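Local structure of DNA polymerase III, beta chain (Streptococcus pneumoniae, 2AWA) at residues T30-S35 against F223-T228; S217-E222 against F252-L257; K303-D308 against S312-S317; V234-A239 against I243-E248; E53-I58 against A77-T82. The protein probably closes around DNA as a ring-shaped head-to-tail dimer that tethers DNA polymerases and other proteins to it, making replication processive. One frame throughout, in Å; residues are numbered along the deposited sequence.

Contact 1: residues T30-S35 against F223-T228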
# COMPACT_ATOMS: atom_id res chain seq x y z
N THR B 30 -9.33 12.30 -15.11
CA THR B 30 -9.39 13.74 -14.89
C THR B 30 -8.86 14.10 -13.50
O THR B 30 -8.17 15.10 -13.34
CB THR B 30 -10.81 14.29 -15.08
OG1 THR B 30 -11.22 14.05 -16.43
CG2 THR B 30 -10.85 15.78 -14.82
N LYS B 31 -9.14 13.25 -12.52
CA LYS B 31 -8.68 13.47 -11.16
C LYS B 31 -7.17 13.57 -11.04
O LYS B 31 -6.65 14.19 -10.14
CB LYS B 31 -9.17 12.36 -10.23
CG LYS B 31 -9.33 12.87 -8.82
CD LYS B 31 -9.01 11.85 -7.75
CE LYS B 31 -9.30 12.45 -6.36
NZ LYS B 31 -8.77 13.85 -6.16
N ARG B 32 -6.44 12.96 -11.96
CA ARG B 32 -4.99 13.04 -11.93
C ARG B 32 -4.45 14.47 -11.91
O ARG B 32 -3.31 14.69 -11.50
CB ARG B 32 -4.39 12.22 -13.07
CG ARG B 32 -4.56 10.74 -12.82
CD ARG B 32 -3.39 9.94 -13.32
NE ARG B 32 -3.37 8.58 -12.77
CZ ARG B 32 -4.09 7.55 -13.23
NH1 ARG B 32 -4.93 7.68 -14.26
NH2 ARG B 32 -3.97 6.36 -12.64
N ALA B 33 -5.26 15.44 -12.34
CA ALA B 33 -4.91 16.86 -12.26
C ALA B 33 -5.60 17.58 -11.11
O ALA B 33 -5.62 18.79 -11.10
CB ALA B 33 -5.25 17.57 -13.57
N ILE B 34 -6.16 16.85 -10.14
CA ILE B 34 -6.92 17.46 -9.05
C ILE B 34 -6.37 17.07 -7.68
O ILE B 34 -6.49 15.91 -7.27
CB ILE B 34 -8.40 17.03 -9.07
CG1 ILE B 34 -9.10 17.55 -10.33
CG2 ILE B 34 -9.13 17.54 -7.82
CD1 ILE B 34 -10.55 17.10 -10.46
N SER B 35 -5.81 18.03 -6.95
CA SER B 35 -5.31 17.79 -5.60
C SER B 35 -6.40 17.90 -4.54
O SER B 35 -7.46 18.50 -4.77
CB SER B 35 -4.19 18.78 -5.26
OG SER B 35 -3.32 18.92 -6.36
N PHE B 223 1.73 12.93 -17.42
CA PHE B 223 1.52 12.64 -18.83
C PHE B 223 1.49 11.13 -19.04
O PHE B 223 0.62 10.62 -19.74
CB PHE B 223 2.61 13.25 -19.71
CG PHE B 223 2.59 12.71 -21.10
CD1 PHE B 223 3.23 11.53 -21.41
CD2 PHE B 223 1.85 13.33 -22.07
CE1 PHE B 223 3.15 11.00 -22.67
CE2 PHE B 223 1.77 12.81 -23.31
CZ PHE B 223 2.42 11.64 -23.61
N SER B 224 2.45 10.43 -18.44
CA SER B 224 2.53 8.97 -18.62
C SER B 224 1.33 8.24 -18.00
O SER B 224 0.90 7.22 -18.53
CB SER B 224 3.82 8.41 -18.04
OG SER B 224 4.96 8.99 -18.63
N ALA B 225 0.80 8.77 -16.90
CA ALA B 225 -0.41 8.23 -16.27
C ALA B 225 -1.73 8.60 -17.00
O ALA B 225 -2.69 7.86 -16.95
CB ALA B 225 -0.49 8.67 -14.84
N VAL B 226 -1.77 9.74 -17.66
CA VAL B 226 -3.00 10.20 -18.27
C VAL B 226 -3.22 9.49 -19.59
O VAL B 226 -4.33 9.10 -19.92
CB VAL B 226 -3.00 11.73 -18.44
CG1 VAL B 226 -4.05 12.19 -19.43
CG2 VAL B 226 -3.23 12.39 -17.07
N PHE B 227 -2.15 9.31 -20.34
CA PHE B 227 -2.23 8.71 -21.66
C PHE B 227 -1.85 7.24 -21.58
O PHE B 227 -0.67 6.86 -21.57
CB PHE B 227 -1.38 9.49 -22.67
CG PHE B 227 -1.86 10.89 -22.88
CD1 PHE B 227 -1.39 11.93 -22.07
CD2 PHE B 227 -2.81 11.17 -23.85
CE1 PHE B 227 -1.84 13.22 -22.25
CE2 PHE B 227 -3.27 12.46 -24.04
CZ PHE B 227 -2.78 13.50 -23.23
N THR B 228 -2.88 6.41 -21.52
CA THR B 228 -2.72 4.99 -21.45
C THR B 228 -2.27 4.52 -22.80
O THR B 228 -2.36 5.24 -23.79
CB THR B 228 -4.03 4.31 -21.04
OG1 THR B 228 -5.09 4.74 -21.90
CG2 THR B 228 -4.37 4.64 -19.58
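Arg32 comes up beside the last turn of helix 217-226, its CA 7.2 Å from the CA of Val226, and a type I beta turn from Lys31 to Ile34 swings the chain of helix 20-31 away again. The turn is closed by Ile34 N on Lys31 O at 2.7 Å. Nearly all of the touching falls to the arginine. With CG anti to the carbonyl carbon (chi1 -71°) and a bend at chi2 (-145°), its chain passes over the methyl of Ala225, Arg32 CD lying 3.5 Å from Ala225 CB. The guanidinium then has Ala225 O over one face, 3.5 Å from Arg32 NH1; this is proximity without a hydrogen bond, although a positive group beside a carbonyl of a helix C-terminal turn is probably favourable. Closer to the backbone, Val226 CG2 stands 4.2 Å from Arg32 CB. In sliding clamps of this family the helices line the inside of the ring and the sheets form its outer wall; here one helix belongs to the N-terminal and the other to the central domain, and both lie on the sheet shared by the two, Ala33 and Val226 each packing on Ile66 of strand 64-71. The other methyl of Val226, CG1, sits over a face of the Phe227 ring, 3.7 Å above its plane. Phe227 is the first residue to leave helical geometry, and Lys155 NZ bonds to Ser224 O, with a weaker bond to Phe227 O.

Contact 2: residues S217-E222 against F252-L257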
# COMPACT_ATOMS: atom_id res chain seq x y z
N SER B 217 9.09 18.09 -14.36
CA SER B 217 9.16 16.62 -14.34
C SER B 217 7.90 16.01 -13.77
O SER B 217 7.51 14.96 -14.22
CB SER B 217 10.38 16.12 -13.58
OG SER B 217 10.34 16.62 -12.27
N ARG B 218 7.27 16.67 -12.79
CA ARG B 218 5.99 16.21 -12.24
C ARG B 218 4.89 16.18 -13.29
O ARG B 218 4.05 15.28 -13.29
CB ARG B 218 5.56 17.09 -11.06
CG ARG B 218 4.26 16.65 -10.38
CD ARG B 218 3.95 17.44 -9.08
NE ARG B 218 4.79 17.08 -7.92
CZ ARG B 218 5.60 17.92 -7.27
N SER B 219 4.87 17.16 -14.18
CA SER B 219 3.91 17.17 -15.26
C SER B 219 4.14 15.96 -16.14
O SER B 219 3.19 15.28 -16.53
CB SER B 219 4.02 18.46 -16.06
OG SER B 219 3.67 19.58 -15.27
N LEU B 220 5.40 15.68 -16.46
CA LEU B 220 5.71 14.56 -17.35
C LEU B 220 5.28 13.21 -16.73
O LEU B 220 4.80 12.34 -17.44
CB LEU B 220 7.19 14.53 -17.71
CG LEU B 220 7.67 15.69 -18.56
CD1 LEU B 220 9.19 15.79 -18.52
CD2 LEU B 220 7.18 15.57 -20.00
N ARG B 221 5.46 13.04 -15.42
CA ARG B 221 4.99 11.82 -14.77
C ARG B 221 3.48 11.67 -14.92
O ARG B 221 2.98 10.57 -15.11
CB ARG B 221 5.34 11.77 -13.28
CG ARG B 221 6.82 11.84 -12.91
CD ARG B 221 7.65 10.76 -13.60
NE ARG B 221 8.84 10.39 -12.82
CZ ARG B 221 9.76 9.50 -13.20
NH1 ARG B 221 9.67 8.87 -14.36
NH2 ARG B 221 10.79 9.25 -12.40
N GLU B 222 2.73 12.76 -14.83
CA GLU B 222 1.30 12.68 -15.04
C GLU B 222 0.96 12.39 -16.49
O GLU B 222 -0.02 11.69 -16.76
CB GLU B 222 0.57 13.96 -14.60
CG GLU B 222 0.54 14.20 -13.10
CD GLU B 222 -0.02 13.04 -12.29
OE1 GLU B 222 -0.78 12.21 -12.82
OE2 GLU B 222 0.31 12.97 -11.09
N PHE B 252 -4.36 17.80 -22.38
CA PHE B 252 -3.53 17.86 -21.18
C PHE B 252 -2.58 19.04 -21.34
O PHE B 252 -1.68 19.01 -22.19
CB PHE B 252 -2.77 16.54 -21.07
CG PHE B 252 -1.78 16.47 -19.95
CD1 PHE B 252 -2.20 16.30 -18.65
CD2 PHE B 252 -0.42 16.49 -20.21
CE1 PHE B 252 -1.28 16.18 -17.62
CE2 PHE B 252 0.51 16.36 -19.16
CZ PHE B 252 0.07 16.21 -17.88
N TYR B 253 -2.84 20.10 -20.57
CA TYR B 253 -1.99 21.31 -20.61
C TYR B 253 -1.07 21.31 -19.40
O TYR B 253 -1.42 20.81 -18.35
CB TYR B 253 -2.82 22.59 -20.54
CG TYR B 253 -3.91 22.73 -21.56
CD1 TYR B 253 -5.11 22.05 -21.42
CD2 TYR B 253 -3.76 23.61 -22.63
CE1 TYR B 253 -6.13 22.21 -22.36
CE2 TYR B 253 -4.77 23.77 -23.57
CZ TYR B 253 -5.95 23.06 -23.43
OH TYR B 253 -6.95 23.22 -24.36
N THR B 254 0.11 21.87 -19.57
CA THR B 254 1.05 22.07 -18.48
C THR B 254 1.75 23.38 -18.68
O THR B 254 1.89 23.89 -19.81
CB THR B 254 2.12 20.92 -18.37
OG1 THR B 254 3.09 21.24 -17.37
CG2 THR B 254 2.85 20.68 -19.69
N ARG B 255 2.21 23.93 -17.57
CA ARG B 255 3.06 25.10 -17.59
C ARG B 255 4.43 24.69 -18.08
O ARG B 255 4.84 23.54 -17.94
CB ARG B 255 3.20 25.69 -16.20
CG ARG B 255 1.95 26.36 -15.69
CD ARG B 255 2.03 26.55 -14.19
NE ARG B 255 3.05 27.53 -13.81
CZ ARG B 255 2.86 28.84 -13.77
NH1 ARG B 255 1.68 29.37 -14.11
NH2 ARG B 255 3.86 29.64 -13.41
N LEU B 256 5.11 25.66 -18.66
CA LEU B 256 6.52 25.56 -18.97
C LEU B 256 7.28 26.37 -17.93
O LEU B 256 6.77 27.31 -17.35
CB LEU B 256 6.77 26.09 -20.38
CG LEU B 256 6.11 25.24 -21.47
CD1 LEU B 256 6.42 25.76 -22.87
CD2 LEU B 256 6.54 23.76 -21.34
N LEU B 257 8.53 26.00 -17.73
CA LEU B 257 9.41 26.77 -16.89
C LEU B 257 10.14 27.84 -17.69
O LEU B 257 10.95 27.54 -18.52
CB LEU B 257 10.42 25.84 -16.22
CG LEU B 257 9.72 24.89 -15.25
CD1 LEU B 257 10.52 23.63 -15.01
CD2 LEU B 257 9.43 25.59 -13.95
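Ser219 and Thr254 bring their hydroxyls together where the start of helix 217-226 runs antiparallel to strand 250-255, the axes 9.0 Å apart and at 168° in direction. Ser219 OG is anti to its own carbonyl carbon, a rotation that aims it straight at the strand, and it ends 2.7 Å from Thr254 OG1. Thr254 OG1 in turn donates to Arg255 O at 2.9 Å, meeting a lone pair in the carbonyl plane. This bond probably helps to hold the Thr254 rotamer, with OG1 anti to the backbone N and CG2 in the crowded position between N and the carbonyl carbon. Two residues earlier on the strand, Phe252 meets the same serine by its carbonyl: chi1 of 175° extends the ring toward the helix, and Ser219 O lies at the ring edge, near its plane, 3.5 Å from Phe252 CZ. Glu222 CB approaches the same ring obliquely, 4.0 Å from Phe252 CZ. Beyond CB the glutamate chain bends at chi2 (-54°), so that its carboxylate leaves the aromatic and passes to the side of Arg32. A central-domain helix, one of those lining the ring in clamps of this family, thus packs on the sheet shared with the N-terminal domain. Strand 250-255 lies between strands 64-71 and 242-246; Ile64 of the former touches Ser219, Glu222 and Thr254, whereas Leu220 turns to Ile215 of strand 211-216.

Contact 3: residues K303-D308 against S312-S317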
# COMPACT_ATOMS: atom_id res chain seq x y z
N LYS B 303 32.06 2.94 -1.96
CA LYS B 303 33.39 3.10 -2.50
C LYS B 303 33.63 1.93 -3.41
O LYS B 303 33.59 0.78 -2.96
CB LYS B 303 34.42 3.13 -1.36
CG LYS B 303 35.89 3.01 -1.81
CD LYS B 303 36.88 3.78 -0.90
CE LYS B 303 37.05 3.21 0.49
NZ LYS B 303 37.63 1.84 0.51
N LEU B 304 33.83 2.20 -4.69
CA LEU B 304 34.26 1.19 -5.63
C LEU B 304 35.76 1.19 -5.63
O LEU B 304 36.37 2.25 -5.76
CB LEU B 304 33.77 1.46 -7.06
CG LEU B 304 32.44 0.86 -7.48
CD1 LEU B 304 32.29 0.98 -8.98
CD2 LEU B 304 32.36 -0.59 -7.05
N GLU B 305 36.33 0.00 -5.47
CA GLU B 305 37.76 -0.19 -5.61
C GLU B 305 38.02 -1.08 -6.83
O GLU B 305 37.45 -2.14 -6.96
CB GLU B 305 38.33 -0.81 -4.34
CG GLU B 305 39.84 -0.72 -4.21
CD GLU B 305 40.40 -1.83 -3.32
OE1 GLU B 305 39.78 -2.12 -2.27
OE2 GLU B 305 41.45 -2.41 -3.67
N ILE B 306 38.86 -0.62 -7.73
CA ILE B 306 39.19 -1.39 -8.92
C ILE B 306 40.70 -1.63 -9.00
O ILE B 306 41.44 -0.74 -9.38
CB ILE B 306 38.70 -0.63 -10.18
CG1 ILE B 306 37.22 -0.26 -10.04
CG2 ILE B 306 38.92 -1.47 -11.44
CD1 ILE B 306 36.86 1.03 -10.69
N LYS B 307 41.14 -2.83 -8.65
CA LYS B 307 42.56 -3.20 -8.68
C LYS B 307 42.80 -4.47 -9.49
O LYS B 307 42.27 -5.53 -9.16
CB LYS B 307 43.11 -3.40 -7.26
N ASP B 308 43.60 -4.34 -10.54
CA ASP B 308 44.03 -5.45 -11.42
C ASP B 308 42.88 -6.35 -11.92
O ASP B 308 42.97 -7.58 -11.84
CB ASP B 308 45.15 -6.27 -10.75
CG ASP B 308 46.08 -6.94 -11.77
N SER B 312 35.42 -4.12 -6.49
CA SER B 312 34.81 -4.42 -5.20
C SER B 312 34.16 -3.19 -4.61
O SER B 312 34.59 -2.07 -4.88
CB SER B 312 35.84 -4.97 -4.25
OG SER B 312 36.92 -4.09 -4.20
N ALA B 313 33.10 -3.42 -3.83
CA ALA B 313 32.34 -2.36 -3.16
C ALA B 313 32.54 -2.42 -1.65
O ALA B 313 32.50 -3.52 -1.04
CB ALA B 313 30.87 -2.47 -3.48
N HIS B 314 32.71 -1.24 -1.06
CA HIS B 314 32.95 -1.10 0.37
C HIS B 314 32.16 0.04 0.98
O HIS B 314 32.14 1.16 0.47
CB HIS B 314 34.43 -0.89 0.63
CG HIS B 314 35.31 -1.85 -0.12
ND1 HIS B 314 35.91 -2.93 0.49
CD2 HIS B 314 35.69 -1.87 -1.42
CE1 HIS B 314 36.62 -3.59 -0.41
NE2 HIS B 314 36.50 -2.97 -1.58
N VAL B 315 31.50 -0.28 2.09
CA VAL B 315 30.80 0.69 2.90
C VAL B 315 31.23 0.45 4.33
O VAL B 315 31.25 -0.69 4.78
CB VAL B 315 29.26 0.52 2.82
CG1 VAL B 315 28.55 1.51 3.75
CG2 VAL B 315 28.76 0.67 1.35
N HIS B 316 31.55 1.52 5.03
CA HIS B 316 31.80 1.42 6.45
C HIS B 316 30.91 2.36 7.20
O HIS B 316 31.12 3.56 7.17
CB HIS B 316 33.24 1.74 6.79
CG HIS B 316 33.54 1.58 8.24
ND1 HIS B 316 33.39 2.60 9.15
CD2 HIS B 316 33.96 0.50 8.94
CE1 HIS B 316 33.73 2.17 10.35
NE2 HIS B 316 34.08 0.90 10.25
N SER B 317 29.93 1.82 7.91
CA SER B 317 29.03 2.62 8.73
C SER B 317 29.32 2.36 10.20
O SER B 317 28.85 1.39 10.77
CB SER B 317 27.59 2.28 8.38
OG SER B 317 26.73 3.12 9.10
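Lys303 pairs with His314, and Glu305 with Ser312, as antiparallel hydrogen-bonded pairs. Lys303 N reaches His314 O at 3.0 Å and His314 N returns to Lys303 O at 2.9 Å. Glu305 N meets Ser312 O at 2.8 Å, almost straight at 174°, and Ser312 N completes the second pair on Glu305 O. Between them, Leu304 and Ala313 form the non-hydrogen-bonded pair, where weaker CA-H...O contacts add to the seam, Ala313 CA lying 3.4 Å from Lys303 O. These are the two arms of a beta hairpin in the C-terminal domain, the middle strands of a four-stranded antiparallel sheet flanked by 337-341 and 321-327; the axes of these strand segments run 144° apart in direction, a marked twist. Apolar packing occupies one face: Leu304 CD2 and Ala313 CB stand 4.3 Å apart, joined by Ile327, with Phe341 against Leu304 and Met287 of helix 280-294 against Ala313. Polar side chains occupy the other. His314 NE2 is hydrogen-bonded to Ser312 OG at 2.9 Å, which helps to fix the turn of the imidazole, and Lys303 O sits at the ring edge, in plane. Glu305, its CG anti to the backbone N and its chain extended, crosses the histidine with the carboxylate plane only 23° from the ring plane. Glu305 OE1 comes 3.5 Å from His314 NE2, at an angle too poor for a hydrogen bond.

Contact 4: residues V234-A239 against I243-E248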
# COMPACT_ATOMS: atom_id res chain seq x y z
N VAL B 234 0.02 11.24 -29.93
CA VAL B 234 -0.53 12.45 -29.35
C VAL B 234 -0.04 13.65 -30.18
O VAL B 234 1.02 13.59 -30.79
CB VAL B 234 -0.10 12.58 -27.86
CG1 VAL B 234 1.36 12.95 -27.75
CG2 VAL B 234 -0.92 13.61 -27.15
N GLU B 235 -0.82 14.72 -30.19
CA GLU B 235 -0.44 15.98 -30.85
C GLU B 235 0.02 17.01 -29.82
O GLU B 235 -0.67 17.22 -28.82
CB GLU B 235 -1.62 16.55 -31.59
CG GLU B 235 -2.26 15.59 -32.53
CD GLU B 235 -3.18 16.28 -33.51
OE1 GLU B 235 -3.98 17.15 -33.07
OE2 GLU B 235 -3.13 15.95 -34.72
N ILE B 236 1.15 17.66 -30.07
CA ILE B 236 1.75 18.62 -29.13
C ILE B 236 1.71 20.02 -29.69
O ILE B 236 2.05 20.25 -30.86
CB ILE B 236 3.19 18.22 -28.75
CG1 ILE B 236 3.25 16.73 -28.41
CG2 ILE B 236 3.68 19.03 -27.52
CD1 ILE B 236 4.57 16.27 -27.77
N PHE B 237 1.24 20.97 -28.90
CA PHE B 237 1.21 22.37 -29.35
C PHE B 237 2.00 23.20 -28.36
O PHE B 237 1.93 22.96 -27.16
CB PHE B 237 -0.22 22.90 -29.47
CG PHE B 237 -1.06 22.16 -30.47
CD1 PHE B 237 -1.52 20.89 -30.17
CD2 PHE B 237 -1.38 22.72 -31.71
CE1 PHE B 237 -2.27 20.17 -31.06
CE2 PHE B 237 -2.13 22.02 -32.62
CZ PHE B 237 -2.60 20.74 -32.31
N PHE B 238 2.75 24.18 -28.87
CA PHE B 238 3.67 24.99 -28.06
C PHE B 238 3.20 26.43 -27.93
O PHE B 238 2.80 27.04 -28.90
CB PHE B 238 5.07 24.96 -28.69
CG PHE B 238 5.74 23.62 -28.60
CD1 PHE B 238 6.38 23.22 -27.43
CD2 PHE B 238 5.71 22.74 -29.66
CE1 PHE B 238 6.98 21.96 -27.34
CE2 PHE B 238 6.31 21.51 -29.59
CZ PHE B 238 6.95 21.11 -28.42
N ALA B 239 3.23 26.95 -26.72
CA ALA B 239 3.25 28.40 -26.49
C ALA B 239 4.45 28.72 -25.60
O ALA B 239 5.19 27.81 -25.19
CB ALA B 239 1.95 28.88 -25.84
N ILE B 243 2.15 24.34 -22.82
CA ILE B 243 2.24 23.33 -23.87
C ILE B 243 1.07 22.34 -23.69
O ILE B 243 0.69 22.03 -22.57
CB ILE B 243 3.63 22.63 -23.78
CG1 ILE B 243 3.84 21.58 -24.86
CG2 ILE B 243 3.81 21.95 -22.43
CD1 ILE B 243 5.18 20.86 -24.67
N LEU B 244 0.54 21.85 -24.79
CA LEU B 244 -0.64 20.98 -24.79
C LEU B 244 -0.36 19.66 -25.50
O LEU B 244 0.11 19.65 -26.63
CB LEU B 244 -1.78 21.70 -25.50
CG LEU B 244 -3.02 20.86 -25.87
CD1 LEU B 244 -3.69 20.39 -24.59
CD2 LEU B 244 -3.99 21.66 -26.72
N PHE B 245 -0.69 18.56 -24.84
CA PHE B 245 -0.70 17.24 -25.47
C PHE B 245 -2.16 16.80 -25.68
O PHE B 245 -2.92 16.74 -24.72
CB PHE B 245 -0.02 16.24 -24.53
CG PHE B 245 1.36 16.64 -24.09
CD1 PHE B 245 1.54 17.52 -23.05
CD2 PHE B 245 2.49 16.13 -24.73
CE1 PHE B 245 2.80 17.87 -22.64
CE2 PHE B 245 3.75 16.49 -24.33
CZ PHE B 245 3.91 17.36 -23.29
N ARG B 246 -2.55 16.48 -26.90
CA ARG B 246 -3.94 16.12 -27.18
C ARG B 246 -4.10 14.80 -27.93
O ARG B 246 -3.47 14.59 -28.95
CB ARG B 246 -4.59 17.22 -28.02
CG ARG B 246 -6.07 17.40 -27.77
CD ARG B 246 -6.56 18.67 -28.39
NE ARG B 246 -6.32 18.64 -29.83
CZ ARG B 246 -6.28 19.71 -30.62
NH1 ARG B 246 -6.46 20.94 -30.12
NH2 ARG B 246 -6.05 19.56 -31.92
N SER B 247 -4.94 13.92 -27.42
CA SER B 247 -5.38 12.74 -28.13
C SER B 247 -6.77 13.03 -28.64
O SER B 247 -7.22 14.15 -28.59
CB SER B 247 -5.36 11.53 -27.21
OG SER B 247 -6.19 11.72 -26.08
N GLU B 248 -7.47 12.02 -29.14
CA GLU B 248 -8.83 12.24 -29.63
C GLU B 248 -9.70 12.91 -28.58
O GLU B 248 -10.39 13.87 -28.88
CB GLU B 248 -9.47 10.92 -30.07
CG GLU B 248 -10.86 11.06 -30.70
CD GLU B 248 -11.32 9.81 -31.48
OE1 GLU B 248 -10.46 8.95 -31.82
OE2 GLU B 248 -12.53 9.69 -31.76
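The Arg246 guanidinium has Phe237 over one face, Phe237 CE1 lying 3.9 Å above the guanidinium plane, offset toward the rim; the two planes are 44° apart, so this is a tilted approach and not a stack. Glu235 OE1 lies in plane at the edge of the Phe237 ring and makes a weak salt bridge with Arg246 NH2 at 3.4 Å, its carboxylate oblique to the guanidinium. Leu244 O is also at the phenylalanine edge. On the reverse of the hairpin, Ile236 CG2 lies over one face of the Phe245 ring, and the two side chains lie side by side, Ile236 CD1 3.5 Å from Phe245 CE2. Ile243, extended by a CG1 anti to its backbone N (chi1 -179°), brings CD1 to 3.4 Å from Phe238 CE1. Backbone bonds join Glu235 with Arg246 and Phe237 with Leu244, in both directions. Strands 233-238 and 242-246 of this beta hairpin lie between strands 147-150 and 250-255 of the sheet shared with the N-terminal domain. The Ile236, Phe238, Ile243 and Phe245 face meets Leu154 of helix 151-161, Phe223 of helix 217-226 and Phe211, whose ring stacks on Phe238.

Contact 5: residues E53-I58 against A77-T82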
# COMPACT_ATOMS: atom_id res chain seq x y z
N GLU B 53 -23.00 17.27 -28.07
CA GLU B 53 -22.05 16.31 -28.60
C GLU B 53 -21.60 15.32 -27.53
O GLU B 53 -21.25 14.18 -27.84
CB GLU B 53 -20.84 17.03 -29.24
CG GLU B 53 -21.18 18.14 -30.29
CD GLU B 53 -22.28 17.76 -31.27
N GLY B 54 -21.62 15.74 -26.27
CA GLY B 54 -21.16 14.88 -25.18
C GLY B 54 -20.84 15.60 -23.88
O GLY B 54 -21.19 16.76 -23.70
N ILE B 55 -20.18 14.89 -22.98
CA ILE B 55 -19.80 15.38 -21.67
C ILE B 55 -18.30 15.66 -21.66
O ILE B 55 -17.52 14.89 -22.21
CB ILE B 55 -20.07 14.32 -20.63
CG1 ILE B 55 -21.57 14.12 -20.45
CG2 ILE B 55 -19.42 14.67 -19.30
CD1 ILE B 55 -21.88 12.85 -19.68
N THR B 56 -17.91 16.76 -21.02
CA THR B 56 -16.51 17.13 -20.86
C THR B 56 -16.21 17.22 -19.37
O THR B 56 -16.91 17.90 -18.63
CB THR B 56 -16.19 18.48 -21.50
OG1 THR B 56 -16.69 18.52 -22.84
CG2 THR B 56 -14.67 18.72 -21.54
N LEU B 57 -15.16 16.53 -18.95
CA LEU B 57 -14.69 16.57 -17.57
C LEU B 57 -13.44 17.41 -17.48
O LEU B 57 -12.42 17.08 -18.07
CB LEU B 57 -14.39 15.16 -17.08
CG LEU B 57 -15.59 14.23 -17.11
CD1 LEU B 57 -15.16 12.81 -16.83
CD2 LEU B 57 -16.66 14.69 -16.13
N ILE B 58 -13.53 18.51 -16.72
CA ILE B 58 -12.39 19.41 -16.54
C ILE B 58 -11.83 19.38 -15.11
O ILE B 58 -12.57 19.48 -14.13
CB ILE B 58 -12.71 20.84 -16.99
CG1 ILE B 58 -13.07 20.82 -18.48
CG2 ILE B 58 -11.52 21.75 -16.75
CD1 ILE B 58 -13.44 22.18 -19.06
N ALA B 77 -19.88 4.12 -24.16
CA ALA B 77 -20.37 5.02 -23.11
C ALA B 77 -21.82 4.76 -22.75
O ALA B 77 -22.23 5.00 -21.63
CB ALA B 77 -20.19 6.46 -23.51
N GLY B 78 -22.62 4.27 -23.69
CA GLY B 78 -24.07 4.24 -23.50
C GLY B 78 -24.56 5.58 -22.95
O GLY B 78 -25.23 5.62 -21.91
N LEU B 79 -24.21 6.66 -23.64
CA LEU B 79 -24.44 8.01 -23.15
C LEU B 79 -25.67 8.59 -23.79
O LEU B 79 -25.70 8.78 -25.01
CB LEU B 79 -23.23 8.90 -23.47
CG LEU B 79 -23.33 10.40 -23.15
CD1 LEU B 79 -23.75 10.67 -21.70
CD2 LEU B 79 -22.00 11.07 -23.45
N LEU B 80 -26.71 8.83 -22.98
CA LEU B 80 -27.95 9.45 -23.44
C LEU B 80 -28.14 10.81 -22.73
O LEU B 80 -28.27 10.87 -21.51
CB LEU B 80 -29.15 8.52 -23.23
CG LEU B 80 -30.34 8.73 -24.19
N ILE B 81 -28.13 11.89 -23.51
CA ILE B 81 -28.16 13.25 -22.99
C ILE B 81 -29.54 13.86 -23.24
O ILE B 81 -29.99 13.91 -24.38
CB ILE B 81 -27.07 14.12 -23.65
CG1 ILE B 81 -25.68 13.64 -23.19
CG2 ILE B 81 -27.25 15.61 -23.33
CD1 ILE B 81 -24.55 14.05 -24.12
N THR B 82 -30.18 14.31 -22.16
CA THR B 82 -31.56 14.84 -22.21
C THR B 82 -31.57 16.36 -22.01
O THR B 82 -32.32 17.07 -22.70
CB THR B 82 -32.45 14.21 -21.11
OG1 THR B 82 -32.13 12.82 -20.96
CG2 THR B 82 -33.92 14.36 -21.44
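Leu79 is the first residue of 77-82 to reach 53-58, following the tight bend at Gly78, whose phi is positive. Its CG is anti to the backbone N (chi1 174°), which extends the isobutyl group toward Ile55; the two side chains meet at an angle, Leu79 CD1 3.5 Å from Ile55 CD1. The other branch, Leu79 CD2, stands 4.3 Å from Gly54 CA, so the leucine spans both residues. Ile81 again faces 53-58: Ile81 CD1 comes down on the bare backbone of Gly54, 3.6 Å from its CA. Gly54 sits at phi 162°, psi -167°, backbone angles that glycine adopts readily. The packing is wholly apolar, and Phe16 of strand 15-19 touches both Ile55 and Leu79, while Val50 of strand 45-50 touches Ile81. Strand 54-60 belongs to the large sheet continued into the central domain, strand 80-83 to the edge of the separate five-stranded sheet, and helix 20-31 packs against Leu57 and Ala77, as in DNA clamp domains, where two sheets form the outer wall and helices pack against their inner side.

Overall arrangement
From the N terminus, residues 30-35 open contact 1, and contact 5 forms and closes wholly inside its long loop, joining the two sheets of the N-terminal domain. Helix 217-226 opens contact 2 at residues 217-222, then residues 223-228 close contact 1, so the two loops cross on one helix and touch through Arg32 and Glu222. Contact 4, the hairpin 234-239 with 243-248, is nested within contact 2, which closes at 252-257 on the next strand of the same sheet. Contacts 2, 4 and 5 all reach that sheet, which joins N-terminal and central domains. Contact 3 follows in series in the C-terminal domain, its centre about 40 Å from that of contact 2.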